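Lamina-associated polypeptide 2 isoforms alpha/zeta (Mus musculus, PDB 2V0X) is a nuclear lamina component that dimerizes through a largely helical domain and probably associates with lamin A and chromosomes. Local coordinates at residues Glu46-Asp51 with Val211-Gly216. The protein carries 2 engineered substitutions. Numbering follows the deposited sequence.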
loop_
_atom_site.group_PDB
_atom_site.type_symbol
_atom_site.label_atom_id
_atom_site.label_comp_id
_atom_site.label_asym_id
_atom_site.label_seq_id
_atom_site.Cartn_x
_atom_site.Cartn_y
_atom_site.Cartn_z
ATOM N N GLU B 46 -7.198 -9.661 -8.756
ATOM C CA GLU B 46 -5.900 -9.974 -8.160
ATOM C C GLU B 46 -6.009 -11.115 -7.171
ATOM O O GLU B 46 -5.093 -11.912 -7.030
ATOM C CB GLU B 46 -5.320 -8.761 -7.423
ATOM C CG GLU B 46 -5.066 -7.550 -8.301
ATOM C CD GLU B 46 -4.090 -7.826 -9.426
ATOM O OE1 GLU B 46 -3.047 -8.477 -9.182
ATOM O OE2 GLU B 46 -4.368 -7.376 -10.554
ATOM N N TRP B 47 -7.145 -11.196 -6.494
ATOM C CA TRP B 47 -7.361 -12.224 -5.486
ATOM C C TRP B 47 -7.672 -13.617 -6.022
ATOM O O TRP B 47 -7.745 -14.571 -5.250
ATOM C CB TRP B 47 -8.433 -11.771 -4.509
ATOM C CG TRP B 47 -7.960 -10.696 -3.595
ATOM C CD1 TRP B 47 -6.699 -10.134 -3.556
ATOM C CD2 TRP B 47 -8.714 -10.060 -2.556
ATOM N NE1 TRP B 47 -6.635 -9.192 -2.555
ATOM C CE2 TRP B 47 -7.854 -9.125 -1.926
ATOM C CE3 TRP B 47 -10.032 -10.194 -2.089
ATOM C CZ2 TRP B 47 -8.275 -8.324 -0.854
ATOM C CZ3 TRP B 47 -10.447 -9.400 -1.016
ATOM C CH2 TRP B 47 -9.573 -8.476 -0.412
ATOM N N GLN B 48 -7.836 -13.738 -7.336
ATOM C CA GLN B 48 -8.136 -15.029 -7.939
ATOM C C GLN B 48 -6.895 -15.914 -7.927
ATOM O O GLN B 48 -6.990 -17.137 -7.968
ATOM C CB GLN B 48 -8.657 -14.861 -9.373
ATOM C CG GLN B 48 -9.988 -14.118 -9.483
ATOM C CD GLN B 48 -11.106 -14.780 -8.693
ATOM O OE1 GLN B 48 -11.424 -15.949 -8.909
ATOM N NE2 GLN B 48 -11.711 -14.031 -7.778
ATOM N N GLN B 49 -5.734 -15.285 -7.807
ATOM C CA GLN B 49 -4.465 -16.003 -7.782
ATOM C C GLN B 49 -3.569 -15.190 -6.842
ATOM O O GLN B 49 -2.861 -14.305 -7.292
ATOM C CB GLN B 49 -3.895 -16.029 -9.207
ATOM C CG GLN B 49 -3.236 -17.335 -9.627
ATOM C CD GLN B 49 -1.835 -17.487 -9.089
ATOM O OE1 GLN B 49 -0.867 -17.091 -9.735
ATOM N NE2 GLN B 49 -1.714 -18.074 -7.906
ATOM N N ILE B 50 -3.628 -15.468 -5.537
ATOM C CA ILE B 50 -2.833 -14.693 -4.577
ATOM C C ILE B 50 -1.341 -14.999 -4.586
ATOM O O ILE B 50 -0.545 -14.180 -4.135
ATOM C CB ILE B 50 -3.371 -14.787 -3.123
ATOM C CG1 ILE B 50 -3.292 -16.226 -2.594
ATOM C CG2 ILE B 50 -4.789 -14.246 -3.055
ATOM C CD1 ILE B 50 -3.749 -16.366 -1.142
ATOM N N ASP B 51 -0.974 -16.177 -5.090
ATOM C CA ASP B 51 0.427 -16.592 -5.172
ATOM C C ASP B 51 0.897 -16.248 -6.585
ATOM O O ASP B 51 0.833 -17.088 -7.491
ATOM C CB ASP B 51 0.546 -18.108 -4.925
ATOM C CG ASP B 51 1.990 -18.583 -4.776
ATOM O OD1 ASP B 51 2.189 -19.804 -4.598
ATOM O OD2 ASP B 51 2.927 -17.763 -4.815
ATOM N N VAL B 211 -4.317 -22.776 -2.163
ATOM C CA VAL B 211 -4.323 -22.201 -3.521
ATOM C C VAL B 211 -5.689 -21.687 -3.993
ATOM O O VAL B 211 -5.832 -21.201 -5.120
ATOM C CB VAL B 211 -3.769 -23.201 -4.571
ATOM C CG1 VAL B 211 -2.377 -23.677 -4.165
ATOM C CG2 VAL B 211 -4.717 -24.384 -4.740
ATOM N N ALA B 212 -6.690 -21.815 -3.137
ATOM C CA ALA B 212 -8.030 -21.358 -3.457
ATOM C C ALA B 212 -8.023 -19.841 -3.665
ATOM O O ALA B 212 -7.076 -19.145 -3.280
ATOM C CB ALA B 212 -8.982 -21.706 -2.309
ATOM N N PRO B 213 -9.036 -19.327 -4.374
ATOM C CA PRO B 213 -9.125 -17.880 -4.607
ATOM C C PRO B 213 -9.406 -17.239 -3.253
ATOM O O PRO B 213 -9.992 -17.873 -2.386
ATOM C CB PRO B 213 -10.354 -17.768 -5.504
ATOM C CG PRO B 213 -10.298 -19.060 -6.295
ATOM C CD PRO B 213 -9.998 -20.060 -5.217
ATOM N N PHE B 214 -8.940 -16.018 -3.039
ATOM C CA PHE B 214 -9.231 -15.349 -1.781
ATOM C C PHE B 214 -10.452 -14.483 -2.034
ATOM O O PHE B 214 -10.506 -13.756 -3.026
ATOM C CB PHE B 214 -8.071 -14.468 -1.347
ATOM C CG PHE B 214 -8.367 -13.656 -0.116
ATOM C CD1 PHE B 214 -8.895 -14.257 1.018
ATOM C CD2 PHE B 214 -8.073 -12.300 -0.079
ATOM C CE1 PHE B 214 -9.120 -13.528 2.173
ATOM C CE2 PHE B 214 -8.293 -11.553 1.071
ATOM C CZ PHE B 214 -8.814 -12.162 2.198
ATOM N N LYS B 215 -11.396 -14.497 -1.105
ATOM C CA LYS B 215 -12.616 -13.726 -1.274
ATOM C C LYS B 215 -12.862 -12.660 -0.217
ATOM O O LYS B 215 -13.872 -11.961 -0.277
ATOM C CB LYS B 215 -13.814 -14.683 -1.325
ATOM C CG LYS B 215 -13.721 -15.760 -2.409
ATOM C CD LYS B 215 -13.573 -15.153 -3.806
ATOM C CE LYS B 215 -14.775 -14.296 -4.189
ATOM N NZ LYS B 215 -14.581 -13.619 -5.503
ATOM N N GLY B 216 -11.946 -12.519 0.740
ATOM C CA GLY B 216 -12.131 -11.542 1.797
ATOM C C GLY B 216 -13.024 -12.145 2.866
ATOM O O GLY B 216 -13.614 -13.196 2.648
HETATM O O HOH W 1 -5.025 -17.985 -5.115
#
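Phe214 sets its CD2-CE2 edge over one face of the Trp47 indole, with CD2 3.4 Å from Trp47 CD2 and CE2 reaching on to Trp47 CH2 at 3.6 Å. The planes are inclined at 51°, an edge-to-face pair tilted well short of perpendicular. Different first torsions, Phe214 CG anti to its backbone N (chi1 175°) and Trp47 CG anti to its carbonyl carbon, nevertheless bring the two side chains alongside each other, both pointing the same way. The backbones tie the same two residues together, Phe214 N donating to Trp47 O at 2.9 Å along a nearly straight line (166°) and in the carbonyl plane. Beyond the rings, the Phe214 backbone O lies 3.2 Å from Trp47 CB, and Gly216 N lies 3.3 Å above the centre of the Phe214 ring. Ile50 crosses obliquely to touch Phe214 CB with its CG2 branch at 3.7 Å. Next to it a water accepts from Ile50 N and donates to Ala212 O, a second backbone link. Gln48, bent at chi2, brings OE1 near Pro213 CB, while its NE2 is hydrogen-bonded to Glu44 O. Trp47 NE1 is satisfied by Ala181 O of helix 152-196, which, with Phe214 on its face, would restrain the indole's rotation. An alanine in place of Trp47 would remove the face under Phe214 and the NE1 bond, and would probably loosen both loops against that helix. Tyr114 of the second subunit packs against both side chains, and Arg70 NH2 of that subunit is hydrogen-bonded to Lys215 O. The type I turn from Glu46 to Gln49, which leads out of helix 35-46, thus meets the loop after helix 203-211 in an aromatic cluster on the long helix 152-196, at the subunit interface of the LAP2alpha dimerization domain.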